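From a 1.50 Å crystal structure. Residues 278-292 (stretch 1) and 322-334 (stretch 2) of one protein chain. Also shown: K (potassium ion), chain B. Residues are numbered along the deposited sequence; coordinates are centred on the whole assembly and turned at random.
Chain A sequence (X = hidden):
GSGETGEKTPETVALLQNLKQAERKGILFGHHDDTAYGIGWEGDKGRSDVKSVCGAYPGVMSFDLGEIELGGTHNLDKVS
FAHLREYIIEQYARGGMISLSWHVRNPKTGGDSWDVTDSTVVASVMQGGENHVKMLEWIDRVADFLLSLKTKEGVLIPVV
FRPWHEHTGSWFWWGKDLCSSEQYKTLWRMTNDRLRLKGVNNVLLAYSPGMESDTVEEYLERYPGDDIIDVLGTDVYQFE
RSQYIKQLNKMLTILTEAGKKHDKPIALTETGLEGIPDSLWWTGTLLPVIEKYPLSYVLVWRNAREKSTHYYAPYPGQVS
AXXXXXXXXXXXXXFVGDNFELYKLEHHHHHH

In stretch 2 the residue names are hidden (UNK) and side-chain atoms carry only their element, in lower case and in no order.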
ATOM      1  N   ASP A 278     -18.939  -2.389  14.158  1.00 17.68           N
ATOM      2  CA  ASP A 278     -18.725  -3.434  15.146  1.00 16.49           C
ATOM      3  C   ASP A 278     -17.777  -2.893  16.171  1.00 16.53           C
ATOM      4  O   ASP A 278     -16.607  -2.647  15.841  1.00 16.13           O
ATOM      5  CB  ASP A 278     -18.124  -4.656  14.450  1.00 16.13           C
ATOM      6  CG  ASP A 278     -17.757  -5.793  15.390  1.00 17.96           C
ATOM      7  OD1 ASP A 278     -17.879  -5.668  16.619  1.00 19.33           O
ATOM      8  OD2 ASP A 278     -17.331  -6.857  14.860  1.00 19.43           O
ATOM      9  N   SER A 279     -18.283  -2.702  17.391  1.00 17.38           N
ATOM     10  CA  SER A 279     -17.502  -2.012  18.406  1.00 18.47           C
ATOM     11  C   SER A 279     -16.276  -2.845  18.859  1.00 17.63           C
ATOM     12  O   SER A 279     -15.339  -2.297  19.518  1.00 19.07           O
ATOM     13  CB  SER A 279     -18.391  -1.672  19.578  1.00 20.53           C
ATOM     14  OG  SER A 279     -18.773  -2.842  20.279  1.00 22.62           O
ATOM     15  N   LEU A 280     -16.267  -4.137  18.501  1.00 16.46           N
ATOM     16  CA  LEU A 280     -15.173  -5.052  18.876  1.00 17.61           C
ATOM     17  C   LEU A 280     -14.448  -5.569  17.653  1.00 16.00           C
ATOM     18  O   LEU A 280     -13.871  -6.650  17.695  1.00 16.96           O
ATOM     19  CB  LEU A 280     -15.701  -6.244  19.674  1.00 20.16           C
ATOM     20  CG  LEU A 280     -16.361  -5.901  21.014  1.00 21.87           C
ATOM     21  CD1 LEU A 280     -16.894  -7.143  21.671  1.00 23.09           C
ATOM     22  CD2 LEU A 280     -15.344  -5.239  21.919  1.00 22.35           C
ATOM     23  N   TRP A 281     -14.465  -4.801  16.567  1.00 14.02           N
ATOM     24  CA  TRP A 281     -13.903  -5.340  15.308  1.00 13.37           C
ATOM     25  C   TRP A 281     -12.428  -5.652  15.405  1.00 12.46           C
ATOM     26  O   TRP A 281     -11.970  -6.679  14.897  1.00 12.62           O
ATOM     27  CB  TRP A 281     -14.105  -4.385  14.128  1.00 13.07           C
ATOM     28  CG  TRP A 281     -13.776  -5.027  12.810  1.00 12.60           C
ATOM     29  CD1 TRP A 281     -14.505  -5.991  12.177  1.00 13.12           C
ATOM     30  CD2 TRP A 281     -12.660  -4.754  11.977  1.00 12.14           C
ATOM     31  NE1 TRP A 281     -13.907  -6.350  11.013  1.00 13.69           N
ATOM     32  CE2 TRP A 281     -12.764  -5.606  10.854  1.00 12.27           C
ATOM     33  CE3 TRP A 281     -11.555  -3.893  12.080  1.00 12.15           C
ATOM     34  CZ2 TRP A 281     -11.815  -5.620   9.824  1.00 12.88           C
ATOM     35  CZ3 TRP A 281     -10.591  -3.890  11.015  1.00 12.03           C
ATOM     36  CH2 TRP A 281     -10.759  -4.751   9.900  1.00 13.25           C
ATOM     37  N   TRP A 282     -11.685  -4.769  16.063  1.00 12.17           N
ATOM     38  CA  TRP A 282     -10.212  -4.856  16.063  1.00 10.98           C
ATOM     39  C   TRP A 282      -9.700  -6.092  16.804  1.00 12.68           C
ATOM     40  O   TRP A 282      -8.881  -6.847  16.258  1.00 12.39           O
ATOM     41  CB  TRP A 282      -9.619  -3.579  16.691  1.00 10.84           C
ATOM     42  CG  TRP A 282     -10.080  -2.370  15.962  1.00 10.99           C
ATOM     43  CD1 TRP A 282     -11.118  -1.543  16.300  1.00 11.96           C
ATOM     44  CD2 TRP A 282      -9.608  -1.919  14.694  1.00 10.51           C
ATOM     45  NE1 TRP A 282     -11.311  -0.586  15.316  1.00 12.02           N
ATOM     46  CE2 TRP A 282     -10.364  -0.768  14.339  1.00 11.16           C
ATOM     47  CE3 TRP A 282      -8.578  -2.335  13.857  1.00 10.06           C
ATOM     48  CZ2 TRP A 282     -10.174  -0.082  13.143  1.00 11.15           C
ATOM     49  CZ3 TRP A 282      -8.361  -1.633  12.676  1.00 10.38           C
ATOM     50  CH2 TRP A 282      -9.171  -0.515  12.332  1.00 10.90           C
ATOM     51  N   THR A 283     -10.167  -6.304  18.046  1.00 13.56           N
ATOM     52  CA  THR A 283      -9.721  -7.486  18.787  1.00 14.31           C
ATOM     53  C   THR A 283     -10.568  -8.688  18.549  1.00 14.57           C
ATOM     54  O   THR A 283     -10.133  -9.819  18.776  1.00 15.22           O
ATOM     55  CB  THR A 283      -9.688  -7.271  20.328  1.00 15.28           C
ATOM     56  OG1 THR A 283     -11.019  -7.000  20.831  1.00 17.93           O
ATOM     57  CG2 THR A 283      -8.757  -6.101  20.648  1.00 15.69           C
ATOM     58  N   GLY A 284     -11.786  -8.471  18.090  1.00 14.71           N
ATOM     59  CA  GLY A 284     -12.685  -9.597  17.960  1.00 15.18           C
ATOM     60  C   GLY A 284     -12.736 -10.226  16.592  1.00 15.93           C
ATOM     61  O   GLY A 284     -13.156 -11.357  16.454  1.00 17.16           O
ATOM     62  N   THR A 285     -12.342  -9.478  15.576  1.00 13.95           N
ATOM     63  CA  THR A 285     -12.326 -10.009  14.195  1.00 12.45           C
ATOM     64  C   THR A 285     -10.936  -9.912  13.563  1.00 11.38           C
ATOM     65  O   THR A 285     -10.381 -10.915  13.152  1.00 13.78           O
ATOM     66  CB  THR A 285     -13.347  -9.270  13.331  1.00 13.48           C
ATOM     67  OG1 THR A 285     -14.641  -9.490  13.892  1.00 14.35           O
ATOM     68  CG2 THR A 285     -13.388  -9.811  11.922  1.00 13.31           C
ATOM     69  N   LEU A 286     -10.362  -8.715  13.487  1.00 10.93           N
ATOM     70  CA  LEU A 286      -9.107  -8.579  12.744  1.00 10.57           C
ATOM     71  C   LEU A 286      -7.914  -9.289  13.418  1.00 11.79           C
ATOM     72  O   LEU A 286      -7.187 -10.097  12.791  1.00 11.99           O
ATOM     73  CB  LEU A 286      -8.777  -7.100  12.579  1.00 10.31           C
ATOM     74  CG  LEU A 286      -7.502  -6.828  11.786  1.00  9.97           C
ATOM     75  CD1 LEU A 286      -7.540  -7.251  10.329  1.00  9.83           C
ATOM     76  CD2 LEU A 286      -7.079  -5.353  11.823  1.00 11.07           C
ATOM     77  N   LEU A 287      -7.671  -8.970  14.680  1.00 11.35           N
ATOM     78  CA  LEU A 287      -6.464  -9.499  15.363  1.00 12.83           C
ATOM     79  C   LEU A 287      -6.419 -11.016  15.406  1.00 12.83           C
ATOM     80  O   LEU A 287      -5.383 -11.601  15.103  1.00 12.97           O
ATOM     81  CB  LEU A 287      -6.374  -8.914  16.761  1.00 14.33           C
ATOM     82  CG  LEU A 287      -5.066  -9.266  17.519  1.00 15.49           C
ATOM     83  CD1 LEU A 287      -3.776  -8.839  16.757  1.00 15.08           C
ATOM     84  CD2 LEU A 287      -5.057  -8.648  18.919  1.00 16.52           C
ATOM     85  N   PRO A 288      -7.544 -11.679  15.714  1.00 13.92           N
ATOM     86  CA  PRO A 288      -7.410 -13.156  15.762  1.00 14.68           C
ATOM     87  C   PRO A 288      -7.072 -13.788  14.435  1.00 14.29           C
ATOM     88  O   PRO A 288      -6.475 -14.866  14.432  1.00 15.98           O
ATOM     89  CB  PRO A 288      -8.786 -13.645  16.217  1.00 15.92           C
ATOM     90  CG  PRO A 288      -9.374 -12.465  16.992  1.00 15.40           C
ATOM     91  CD  PRO A 288      -8.841 -11.206  16.254  1.00 14.33           C
ATOM     92  N   VAL A 289      -7.376 -13.111  13.328  1.00 13.14           N
ATOM     93  CA  VAL A 289      -6.969 -13.629  12.035  1.00 12.84           C
ATOM     94  C   VAL A 289      -5.529 -13.283  11.744  1.00 12.35           C
ATOM     95  O   VAL A 289      -4.749 -14.188  11.476  1.00 13.00           O
ATOM     96  CB  VAL A 289      -7.850 -13.096  10.886  1.00 13.12           C
ATOM     97  CG1 VAL A 289      -7.337 -13.635   9.542  1.00 12.48           C
ATOM     98  CG2 VAL A 289      -9.287 -13.550  11.104  1.00 13.87           C
ATOM     99  N   ILE A 290      -5.156 -11.999  11.822  1.00 11.79           N
ATOM    100  CA  ILE A 290      -3.848 -11.614  11.306  1.00 10.68           C
ATOM    101  C   ILE A 290      -2.710 -12.105  12.197  1.00 11.72           C
ATOM    102  O   ILE A 290      -1.613 -12.328  11.697  1.00 12.75           O
ATOM    103  CB  ILE A 290      -3.707 -10.085  11.070  1.00 10.26           C
ATOM    104  CG1 ILE A 290      -3.844  -9.289  12.357  1.00 10.18           C
ATOM    105  CG2 ILE A 290      -4.739  -9.604  10.038  1.00 11.58           C
ATOM    106  CD1 ILE A 290      -3.573  -7.812  12.163  1.00 11.15           C
ATOM    107  N   GLU A 291      -2.963 -12.330  13.488  1.00 12.36           N
ATOM    108  CA  GLU A 291      -1.873 -12.731  14.377  1.00 13.72           C
ATOM    109  C   GLU A 291      -1.355 -14.116  14.079  1.00 14.68           C
ATOM    110  O   GLU A 291      -0.279 -14.478  14.583  1.00 17.40           O
ATOM    111  CB  GLU A 291      -2.297 -12.648  15.837  1.00 16.08           C
ATOM    112  CG  GLU A 291      -3.313 -13.701  16.236  1.00 18.13           C
ATOM    113  CD  GLU A 291      -3.807 -13.514  17.672  1.00 21.56           C
ATOM    114  OE1 GLU A 291      -3.191 -12.698  18.403  1.00 22.90           O
ATOM    115  OE2 GLU A 291      -4.792 -14.173  18.071  1.00 23.84           O
ATOM    116  N   LYS A 292      -2.072 -14.865  13.246  1.00 13.78           N
ATOM    117  CA  LYS A 292      -1.655 -16.222  12.881  1.00 15.35           C
ATOM    118  C   LYS A 292      -0.652 -16.250  11.716  1.00 15.36           C
ATOM    119  O   LYS A 292      -0.180 -17.307  11.321  1.00 18.03           O
ATOM    120  CB  LYS A 292      -2.883 -17.067  12.500  1.00 15.86           C
ATOM    121  CG  LYS A 292      -3.982 -17.161  13.569  1.00 17.90           C
ATOM    122  CD  LYS A 292      -4.985 -18.193  13.225  1.00 19.61           C
ATOM    123  CE  LYS A 292      -5.790 -17.856  12.015  1.00 20.73           C
ATOM    124  NZ  LYS A 292      -6.725 -19.023  11.712  1.00 23.16           N
ATOM    125  N   UNK A 322     -12.447   2.448  21.672  1.00 17.79           N
ATOM    126  CA  UNK A 322     -11.863   1.810  22.850  1.00 18.84           C
ATOM    127  C   UNK A 322     -11.246   0.467  22.490  1.00 16.90           C
ATOM    128  O   UNK A 322     -10.180   0.125  22.975  1.00 17.05           O
ATOM    129  o   UNK A 322     -14.400   2.934  25.225  1.00 28.05           O
ATOM    130  c   UNK A 322     -13.329   2.913  24.574  1.00 25.62           C
ATOM    131  o   UNK A 322     -12.583   3.898  24.453  1.00 26.17           O
ATOM    132  c   UNK A 322     -12.916   1.612  23.935  1.00 21.31           C
ATOM    133  N   UNK A 323     -11.902  -0.282  21.606  1.00 16.01           N
ATOM    134  CA  UNK A 323     -11.369  -1.594  21.240  1.00 14.71           C
ATOM    135  C   UNK A 323     -10.102  -1.443  20.383  1.00 14.03           C
ATOM    136  O   UNK A 323      -9.203  -2.284  20.451  1.00 15.28           O
ATOM    137  o   UNK A 323     -11.765  -4.568  21.157  1.00 15.88           O
ATOM    138  o   UNK A 323     -11.820  -4.174  18.992  1.00 15.81           O
ATOM    139  c   UNK A 323     -12.424  -2.412  20.474  1.00 15.80           C
ATOM    140  c   UNK A 323     -11.957  -3.816  20.189  1.00 15.73           C
ATOM    141  N   UNK A 324     -10.045  -0.406  19.536  1.00 13.19           N
ATOM    142  CA  UNK A 324      -8.827  -0.120  18.803  1.00 12.71           C
ATOM    143  C   UNK A 324      -7.672   0.166  19.775  1.00 13.17           C
ATOM    144  O   UNK A 324      -6.530  -0.223  19.521  1.00 12.86           O
ATOM    145  c   UNK A 324      -7.823   1.404  17.065  1.00 12.94           C
ATOM    146  c   UNK A 324      -7.465   0.618  15.972  1.00 12.46           C
ATOM    147  c   UNK A 324      -5.525   1.976  15.564  1.00 14.56           C
ATOM    148  c   UNK A 324      -9.038   1.073  17.876  1.00 12.90           C
ATOM    149  c   UNK A 324      -5.834   2.747  16.695  1.00 15.24           C
ATOM    150  c   UNK A 324      -7.001   2.454  17.429  1.00 14.75           C
ATOM    151  c   UNK A 324      -6.339   0.917  15.219  1.00 13.82           C
ATOM    152  N   UNK A 325      -7.958   0.888  20.859  1.00 12.85           N
ATOM    153  CA  UNK A 325      -6.896   1.125  21.851  1.00 14.02           C
ATOM    154  C   UNK A 325      -6.377  -0.224  22.383  1.00 15.11           C
ATOM    155  O   UNK A 325      -5.177  -0.430  22.448  1.00 14.82           O
ATOM    156  c   UNK A 325      -6.257   2.039  24.122  1.00 14.37           C
ATOM    157  c   UNK A 325      -7.623   3.449  22.505  1.00 13.49           C
ATOM    158  c   UNK A 325      -7.363   2.002  23.013  1.00 13.56           C
ATOM    159  N   UNK A 326      -7.288  -1.142  22.724  1.00 15.49           N
ATOM    160  CA  UNK A 326      -6.892  -2.449  23.216  1.00 16.33           C
ATOM    161  C   UNK A 326      -6.061  -3.225  22.160  1.00 14.83           C
ATOM    162  O   UNK A 326      -5.050  -3.863  22.466  1.00 15.27           O
ATOM    163  c   UNK A 326      -9.352  -6.766  24.562  1.00 33.23           C
ATOM    164  n   UNK A 326      -8.142  -7.469  25.064  1.00 35.66           N
ATOM    165  c   UNK A 326      -7.898  -4.653  24.118  1.00 25.17           C
ATOM    166  c   UNK A 326      -8.138  -3.237  23.622  1.00 20.38           C
ATOM    167  c   UNK A 326      -9.208  -5.245  24.704  1.00 29.59           C
ATOM    168  N   UNK A 327      -6.534  -3.184  20.922  1.00 13.95           N
ATOM    169  CA  UNK A 327      -5.802  -3.768  19.790  1.00 12.88           C
ATOM    170  C   UNK A 327      -4.398  -3.205  19.673  1.00 13.22           C
ATOM    171  O   UNK A 327      -3.428  -3.937  19.458  1.00 13.32           O
ATOM    172  c   UNK A 327      -5.340  -5.145  15.328  1.00 12.43           C
ATOM    173  c   UNK A 327      -5.917  -4.967  16.604  1.00 13.01           C
ATOM    174  c   UNK A 327      -4.704  -2.813  15.303  1.00 12.85           C
ATOM    175  c   UNK A 327      -6.623  -3.482  18.538  1.00 12.91           C
ATOM    176  c   UNK A 327      -5.934  -3.704  17.211  1.00 13.15           C
ATOM    177  c   UNK A 327      -5.322  -2.633  16.561  1.00 12.70           C
ATOM    178  c   UNK A 327      -4.718  -4.078  14.687  1.00 13.01           C
ATOM    179  N   UNK A 328      -4.292  -1.891  19.841  1.00 14.28           N
ATOM    180  CA  UNK A 328      -3.007  -1.221  19.670  1.00 14.97           C
ATOM    181  C   UNK A 328      -2.030  -1.657  20.738  1.00 15.98           C
ATOM    182  O   UNK A 328      -0.853  -1.625  20.491  1.00 16.34           O
ATOM    183  c   UNK A 328      -3.143   0.306  19.688  1.00 14.94           C
ATOM    184  o   UNK A 328      -3.349   0.820  21.000  1.00 14.89           O
ATOM    185  N   UNK A 329      -2.539  -2.114  21.865  1.00 16.10           N
ATOM    186  CA  UNK A 329      -1.687  -2.544  22.941  1.00 16.25           C
ATOM    187  C   UNK A 329      -1.191  -3.985  22.780  1.00 15.90           C
ATOM    188  O   UNK A 329      -0.385  -4.449  23.595  1.00 17.40           O
ATOM    189  c   UNK A 329      -4.348   1.465  26.750  1.00 23.04           C
ATOM    190  c   UNK A 329      -3.451  -0.602  25.766  1.00 18.89           C
ATOM    191  c   UNK A 329      -2.465  -2.349  24.245  1.00 16.34           C
ATOM    192  n   UNK A 329      -4.293   2.786  26.898  1.00 24.39           N
ATOM    193  n   UNK A 329      -3.454   0.838  25.999  1.00 20.44           N
ATOM    194  n   UNK A 329      -5.275   0.762  27.368  1.00 23.24           N
ATOM    195  c   UNK A 329      -2.617  -0.887  24.571  1.00 17.56           C
ATOM    196  N   UNK A 330      -1.670  -4.706  21.770  1.00 15.37           N
ATOM    197  CA  UNK A 330      -1.170  -6.047  21.503  1.00 15.31           C
ATOM    198  C   UNK A 330       0.311  -5.970  21.198  1.00 16.50           C
ATOM    199  O   UNK A 330       0.742  -5.074  20.449  1.00 15.55           O
ATOM    200  c   UNK A 330      -1.887  -6.667  20.297  1.00 17.44           C
ATOM    201  o   UNK A 330      -1.184  -7.854  19.926  1.00 19.02           O
ATOM    202  N   UNK A 331       1.091  -6.908  21.726  1.00 18.39           N
ATOM    203  CA  UNK A 331       2.523  -6.800  21.453  1.00 19.63           C
ATOM    204  C   UNK A 331       2.799  -7.153  19.976  1.00 19.77           C
ATOM    205  O   UNK A 331       3.875  -6.900  19.421  1.00 20.58           O
ATOM    206  c   UNK A 331       2.053  -8.725  22.887  1.00 21.49           C
ATOM    207  c   UNK A 331       0.728  -8.011  22.650  1.00 19.56           C
ATOM    208  c   UNK A 331       3.164  -7.809  22.448  1.00 20.96           C
ATOM    209  N   UNK A 332       1.811  -7.742  19.330  1.00 18.79           N
ATOM    210  CA  UNK A 332       1.946  -8.130  17.921  1.00 19.40           C
ATOM    211  C   UNK A 332       1.800  -6.968  16.981  1.00 16.60           C
ATOM    212  O   UNK A 332       2.109  -7.116  15.809  1.00 18.17           O
ATOM    213  c   UNK A 332       0.915  -9.211  17.590  1.00 23.46           C
ATOM    214  c   UNK A 332       0.487 -12.705  19.197  1.00 33.04           C
ATOM    215  c   UNK A 332       1.115 -10.402  18.511  1.00 28.16           C
ATOM    216  c   UNK A 332       0.118 -11.517  18.298  1.00 31.18           C
ATOM    217  n   UNK A 332      -0.515 -13.777  19.065  1.00 34.60           N
ATOM    218  N   UNK A 333       1.308  -5.821  17.454  1.00 14.04           N
ATOM    219  CA  UNK A 333       0.976  -4.753  16.509  1.00 12.53           C
ATOM    220  C   UNK A 333       1.807  -3.532  16.787  1.00 13.42           C
ATOM    221  O   UNK A 333       1.806  -3.056  17.945  1.00 14.91           O
ATOM    222  c   UNK A 333      -0.977  -3.276  15.552  1.00 13.65           C
ATOM    223  c   UNK A 333      -1.474  -5.562  16.502  1.00 12.05           C
ATOM    224  c   UNK A 333      -1.386  -6.341  15.218  1.00 12.74           C
ATOM    225  c   UNK A 333      -0.533  -4.354  16.608  1.00 12.44           C
ATOM    226  N   UNK A 334       2.468  -2.998  15.751  1.00 11.80           N
ATOM    227  CA  UNK A 334       3.531  -2.034  15.957  1.00 10.95           C
ATOM    228  C   UNK A 334       3.158  -0.642  15.434  1.00 12.00           C
ATOM    229  O   UNK A 334       2.691  -0.466  14.299  1.00 12.78           O
ATOM    230  c   UNK A 334       5.310  -3.880  15.620  1.00 10.98           C
ATOM    231  c   UNK A 334       4.811  -2.483  15.287  1.00 10.91           C
ATOM    232  c   UNK A 334       5.692  -4.026  17.066  1.00 12.96           C
ATOM    233  c   UNK A 334       6.481  -4.211  14.703  1.00 12.44           C
TER
HETATM  234  K     K B 401       1.540  -2.519  20.272  1.00 31.56           K
HETATM  235  O   HOH W   1     -14.871  -0.172  21.199  1.00 18.89           O
HETATM  236  O   HOH W   2       2.101  -3.066  22.773  1.00 46.14           O
HETATM  237  O   HOH W   3       3.666  -1.165  22.117  1.00 22.91           O
HETATM  238  O   HOH W   4       2.175  -0.150  20.168  1.00 37.73           O
HETATM  239  O   HOH W   5       4.197  -2.985  20.746  1.00 47.88           O

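Position 322 carries two side-chain carbons, the second bearing two oxygens, and reaches nothing on stretch 1; this is Asp 322, exposed, where a charged group stays solvated.

Position 323 has the same pattern, but its carboxylate is buried against the start of the helix 281-290. One oxygen lies 2.9 Å from Thr 283 N and the other 2.6 Å from Thr 283 OG1. It is Asp 323: OD2 accepts from the backbone amide and OD1 from the hydroxyl, so one short acid satisfies two donors in the first turn of the helix. A water bridges Asp 323 N to Ser 279 O.

At 324, one carbon leads to a six-carbon ring whose edge meets the face of the Trp 282 indole. This is Phe 324, with CD1 3.6 Å from Trp 282 CD2; its CB also lies over the five-membered ring.

Position 325, one carbon carrying two more, has its CA-to-CB bond pointing away from stretch 1: Val 325, compact and apolar in a partly exposed helical position. Position 326 is four carbons in a row ending in nitrogen, Lys 326; its CG passes 3.9 Å from Thr 283 CG2, while the residue is exposed.

At 327 the CA-to-CB bond points toward stretch 1, and a second six-carbon ring sits among Trp 282, Thr 283, Leu 286 and Leu 287. It is Phe 327. The edge of Trp 282 meets its face; a flat, apolar side chain suits this pocket.

Position 328, one carbon and one oxygen, is out of reach: Ser 328, whose OG donates to Val 325 O. At 329, three carbons, a nitrogen and a carbon with two further nitrogens give Arg 329, its charge suited to an exposed site.

Position 330, again a carbon and an oxygen, packs its CB 4.0 Å from Leu 287 CD2. This is Ser 330, and its OG accepts from the amide of 332, bracing a type I turn. Three carbons close onto the backbone N at 331: Pro 331, whose restricted phi suits that turn.

Position 332, four carbons ending in nitrogen, reaches Glu 291. It is Lys 332, its NZ forming a salt bridge with Glu 291 OE1 at 3.0 Å. The forked four-carbon chain at 333, with one two-carbon arm, is Ile 333, whose apolar CD1 meets Leu 287 and Ile 290. Position 334, four carbons forked at the second, is out of reach: Leu 334, apolar and buried.

Potassium binds the backbone oxygens of Ser 328, Ser 330 and Ile 333. The contact joins a polar anchor at Asp 323, an aromatic centre around Trp 282 and Phe 327, and an aliphatic patch beside a peripheral salt bridge.

Stretch 2 (322-334) DDFVKFSRSPKIL
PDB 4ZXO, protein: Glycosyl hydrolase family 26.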